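Local structure of carbohydrate kinase, FGGY (Rhodospirillum rubrum, 3IFR) at residues R7-A21 with V24-T38. The protein probably phosphorylates D-xylulose with ATP, as a sugar kinase of the FGGY family within the actin-like ATPase superfamily. Residues are numbered along the deposited sequence; the frame is centred on the assembly and turned at random.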
# COMPACT_ATOMS: atom_id res chain seq x y z
N ARG A 7 17.76 23.51 0.59
CA ARG A 7 16.85 23.26 -0.54
C ARG A 7 15.58 22.47 -0.12
O ARG A 7 15.66 21.41 0.50
CB ARG A 7 17.59 22.62 -1.75
CG ARG A 7 16.67 22.10 -2.87
CD ARG A 7 17.38 21.81 -4.25
NE ARG A 7 18.00 20.46 -4.34
CZ ARG A 7 17.36 19.32 -4.66
NH1 ARG A 7 16.04 19.30 -4.93
NH2 ARG A 7 18.03 18.18 -4.71
N GLN A 8 14.42 23.01 -0.49
CA GLN A 8 13.16 22.65 0.13
C GLN A 8 12.15 21.98 -0.80
O GLN A 8 12.09 22.27 -1.99
CB GLN A 8 12.54 23.92 0.71
CG GLN A 8 12.98 24.26 2.11
CD GLN A 8 12.04 25.21 2.76
OE1 GLN A 8 11.09 25.68 2.13
NE2 GLN A 8 12.28 25.51 4.01
N VAL A 9 11.32 21.13 -0.22
CA VAL A 9 10.52 20.22 -1.03
C VAL A 9 9.26 19.81 -0.25
O VAL A 9 9.29 19.75 0.97
CB VAL A 9 11.44 19.03 -1.48
CG1 VAL A 9 11.11 17.72 -0.79
CG2 VAL A 9 11.47 18.91 -2.97
N ILE A 10 8.14 19.57 -0.93
CA ILE A 10 6.90 19.20 -0.23
C ILE A 10 6.31 17.88 -0.69
O ILE A 10 6.22 17.62 -1.88
CB ILE A 10 5.80 20.26 -0.44
CG1 ILE A 10 6.10 21.56 0.31
CG2 ILE A 10 4.39 19.74 -0.06
CD1 ILE A 10 5.14 22.63 -0.06
N GLY A 11 5.89 17.06 0.27
CA GLY A 11 5.04 15.92 -0.06
C GLY A 11 3.64 16.08 0.53
O GLY A 11 3.46 16.51 1.68
N LEU A 12 2.64 15.71 -0.27
CA LEU A 12 1.26 15.77 0.12
C LEU A 12 0.66 14.36 -0.03
O LEU A 12 0.83 13.70 -1.05
CB LEU A 12 0.54 16.76 -0.81
CG LEU A 12 -1.00 16.84 -0.72
CD1 LEU A 12 -1.45 17.35 0.66
CD2 LEU A 12 -1.58 17.72 -1.80
N ASP A 13 -0.07 13.89 0.98
CA ASP A 13 -0.63 12.54 0.96
C ASP A 13 -2.16 12.59 1.12
O ASP A 13 -2.70 12.95 2.18
CB ASP A 13 0.04 11.68 2.05
CG ASP A 13 -0.68 10.36 2.29
OD1 ASP A 13 -1.41 9.89 1.40
OD2 ASP A 13 -0.51 9.79 3.40
N ILE A 14 -2.85 12.27 0.03
CA ILE A 14 -4.29 12.19 -0.00
C ILE A 14 -4.66 10.81 0.52
O ILE A 14 -4.87 9.86 -0.26
CB ILE A 14 -4.86 12.39 -1.42
CG1 ILE A 14 -4.96 13.86 -1.77
CG2 ILE A 14 -6.30 11.98 -1.44
CD1 ILE A 14 -3.70 14.59 -1.82
N GLY A 15 -4.73 10.70 1.84
CA GLY A 15 -4.89 9.42 2.50
C GLY A 15 -6.34 9.08 2.69
O GLY A 15 -7.22 9.89 2.43
N THR A 16 -6.59 7.89 3.19
CA THR A 16 -7.93 7.41 3.31
C THR A 16 -8.69 8.09 4.42
O THR A 16 -9.86 8.46 4.22
CB THR A 16 -7.96 5.90 3.55
OG1 THR A 16 -7.79 5.27 2.31
CG2 THR A 16 -9.38 5.46 4.04
N THR A 17 -8.10 8.19 5.60
CA THR A 17 -8.79 8.89 6.68
C THR A 17 -8.09 10.20 7.06
O THR A 17 -8.48 10.90 8.00
CB THR A 17 -8.95 8.01 7.93
OG1 THR A 17 -7.66 7.73 8.46
CG2 THR A 17 -9.70 6.70 7.59
N SER A 18 -7.09 10.56 6.27
CA SER A 18 -6.27 11.70 6.61
C SER A 18 -5.49 12.35 5.42
O SER A 18 -4.95 11.64 4.58
CB SER A 18 -5.31 11.20 7.66
OG SER A 18 -4.80 12.30 8.31
N THR A 19 -5.46 13.68 5.35
CA THR A 19 -4.70 14.38 4.33
C THR A 19 -3.53 15.05 5.01
O THR A 19 -3.71 15.86 5.90
CB THR A 19 -5.50 15.49 3.60
OG1 THR A 19 -6.64 14.93 2.96
CG2 THR A 19 -4.64 16.17 2.54
N ILE A 20 -2.31 14.72 4.59
CA ILE A 20 -1.11 15.08 5.33
C ILE A 20 -0.16 15.72 4.37
O ILE A 20 0.00 15.21 3.27
CB ILE A 20 -0.47 13.83 5.89
CG1 ILE A 20 -1.40 13.18 6.92
CG2 ILE A 20 0.86 14.18 6.55
CD1 ILE A 20 -0.98 11.75 7.30
N ALA A 21 0.44 16.83 4.76
CA ALA A 21 1.48 17.47 3.96
C ALA A 21 2.69 17.75 4.83
O ALA A 21 2.54 18.13 6.00
CB ALA A 21 1.00 18.78 3.38
N VAL A 24 9.98 19.67 3.81
CA VAL A 24 11.30 19.14 4.14
C VAL A 24 12.36 20.09 3.64
O VAL A 24 12.28 20.62 2.51
CB VAL A 24 11.53 17.81 3.41
CG1 VAL A 24 12.94 17.34 3.62
CG2 VAL A 24 10.48 16.78 3.82
N ARG A 25 13.33 20.34 4.49
CA ARG A 25 14.55 21.01 4.07
C ARG A 25 15.55 19.89 3.87
O ARG A 25 15.84 19.13 4.80
CB ARG A 25 15.05 21.94 5.17
CG ARG A 25 16.52 22.46 5.02
CD ARG A 25 17.04 22.98 6.39
NE ARG A 25 15.96 23.66 7.12
CZ ARG A 25 15.86 23.72 8.44
NH1 ARG A 25 16.80 23.15 9.20
NH2 ARG A 25 14.82 24.36 9.01
N LEU A 26 16.07 19.77 2.65
CA LEU A 26 17.04 18.73 2.39
C LEU A 26 18.39 19.07 3.05
O LEU A 26 18.77 20.23 3.14
CB LEU A 26 17.14 18.47 0.89
CG LEU A 26 15.75 18.00 0.40
CD1 LEU A 26 15.47 18.31 -1.07
CD2 LEU A 26 15.46 16.50 0.69
N PRO A 27 19.13 18.03 3.51
CA PRO A 27 18.74 16.66 3.18
C PRO A 27 17.90 15.93 4.22
O PRO A 27 17.48 14.83 3.93
CB PRO A 27 20.11 15.93 3.09
CG PRO A 27 21.13 16.85 3.78
CD PRO A 27 20.40 18.09 4.25
N ASP A 28 17.68 16.46 5.41
CA ASP A 28 17.30 15.54 6.47
C ASP A 28 16.38 16.09 7.52
O ASP A 28 16.29 15.53 8.62
CB ASP A 28 18.56 14.94 7.14
CG ASP A 28 19.29 15.94 8.08
OD1 ASP A 28 18.78 16.19 9.20
OD2 ASP A 28 20.40 16.42 7.73
N THR A 29 15.67 17.15 7.16
CA THR A 29 14.88 17.90 8.13
C THR A 29 13.44 18.14 7.68
O THR A 29 13.16 18.56 6.55
CB THR A 29 15.55 19.26 8.41
OG1 THR A 29 16.94 19.05 8.68
CG2 THR A 29 14.88 19.94 9.59
N VAL A 30 12.53 17.85 8.59
CA VAL A 30 11.13 18.08 8.36
C VAL A 30 10.81 19.39 9.04
O VAL A 30 10.71 19.45 10.26
CB VAL A 30 10.31 16.97 8.98
CG1 VAL A 30 8.84 17.21 8.72
CG2 VAL A 30 10.75 15.66 8.39
N VAL A 31 10.68 20.45 8.24
CA VAL A 31 10.37 21.77 8.77
C VAL A 31 8.95 21.83 9.36
O VAL A 31 8.75 22.45 10.37
CB VAL A 31 10.54 22.86 7.68
CG1 VAL A 31 10.11 24.18 8.23
CG2 VAL A 31 11.95 22.93 7.19
N ALA A 32 7.97 21.20 8.72
CA ALA A 32 6.57 21.29 9.17
C ALA A 32 5.72 20.11 8.71
O ALA A 32 5.97 19.51 7.66
CB ALA A 32 5.92 22.61 8.67
N VAL A 33 4.67 19.82 9.48
CA VAL A 33 3.71 18.77 9.10
C VAL A 33 2.33 19.32 9.32
O VAL A 33 2.06 19.85 10.39
CB VAL A 33 3.92 17.46 9.93
CG1 VAL A 33 2.99 16.35 9.46
CG2 VAL A 33 5.34 16.98 9.80
N ALA A 34 1.45 19.22 8.32
CA ALA A 34 0.02 19.52 8.55
C ALA A 34 -0.91 18.37 8.15
O ALA A 34 -0.65 17.67 7.18
CB ALA A 34 -0.38 20.80 7.83
N SER A 35 -2.00 18.18 8.91
CA SER A 35 -2.99 17.17 8.57
C SER A 35 -4.43 17.62 8.72
O SER A 35 -4.73 18.65 9.33
CB SER A 35 -2.77 15.89 9.36
OG SER A 35 -3.18 16.05 10.70
N ARG A 36 -5.33 16.83 8.14
CA ARG A 36 -6.76 17.10 8.21
C ARG A 36 -7.45 15.76 8.02
O ARG A 36 -7.03 14.96 7.16
CB ARG A 36 -7.22 18.08 7.11
CG ARG A 36 -6.76 19.55 7.22
CD ARG A 36 -7.25 20.22 8.51
NE ARG A 36 -6.92 21.65 8.54
CZ ARG A 36 -5.75 22.13 8.94
NH1 ARG A 36 -4.81 21.29 9.32
NH2 ARG A 36 -5.51 23.45 8.95
N PRO A 37 -8.52 15.53 8.79
CA PRO A 37 -9.31 14.30 8.68
C PRO A 37 -10.07 14.25 7.34
O PRO A 37 -10.45 15.29 6.78
CB PRO A 37 -10.30 14.43 9.86
CG PRO A 37 -9.72 15.49 10.73
CD PRO A 37 -9.11 16.44 9.78
N THR A 38 -10.29 13.04 6.83
CA THR A 38 -11.03 12.86 5.59
C THR A 38 -12.06 11.87 5.95
O THR A 38 -11.77 10.98 6.76
CB THR A 38 -10.16 12.19 4.54
OG1 THR A 38 -9.02 13.02 4.30
CG2 THR A 38 -10.95 11.96 3.25
O HOH W 1 -7.37 12.50 2.21
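Thr-19 and Thr-38 turn their hydroxyls toward each other with matching first torsions (chi1 -60° and -59°): in both, OG1 lies beside the backbone N, opposite the carbonyl carbon. The two side chains cross at about a right angle, and one water joins them, 2.6 Å from Thr-19 OG1 and 2.7 Å from Thr-38 OG1. That water also donates to Gly-15 O, so it ties the turn between strands 8-14 and 18-25 to Thr-38, just past strand 29-37. Asn-58 OD1 of helix 52-70 is hydrogen-bonded to both threonine hydroxyls. From Thr-19 the antiparallel ladder continues through the hydrogen-bonded pairs Thr-19/Arg-36 and Ala-21/Ala-34. Thr-19 N reaches Arg-36 O at 2.7 Å in a nearly straight bond (172°), whereas Thr-38 N, just past the last bridge pair Ser-18/Pro-37, approaches Thr-17 O from above its carbonyl plane, off the lone pairs. On the face bearing Ser-18 and Ile-20, Ile-20 CG1 packs on Ser-35 CB (3.9 Å) and its CG2 branch meets Val-33 CG1.

At the far end, Val-9 and Val-24 exchange backbone hydrogen bonds in both directions, and Leu-26 N donates to Arg-7 O at 2.7 Å. Leu-26 CD1 sits over one face of the Arg-7 guanidinium, offset toward its rim and 4.0 Å from NH1, and also touches Val-9 CB; Arg-7 NH1 is hydrogen-bonded to Ala-446 O.

The contact thus builds the consecutive hairpins 8-14/18-25/29-37 that open the actin-like N-terminal domain, with 29-37 at one edge of the sheet and 77-84 continuing it parallel to 8-14. Helix 52-70 packs against Ala-21 and Ala-34, and its Glu-65 forms a salt bridge with Arg-36, while helix 437-448 covers Val-9 and Leu-26.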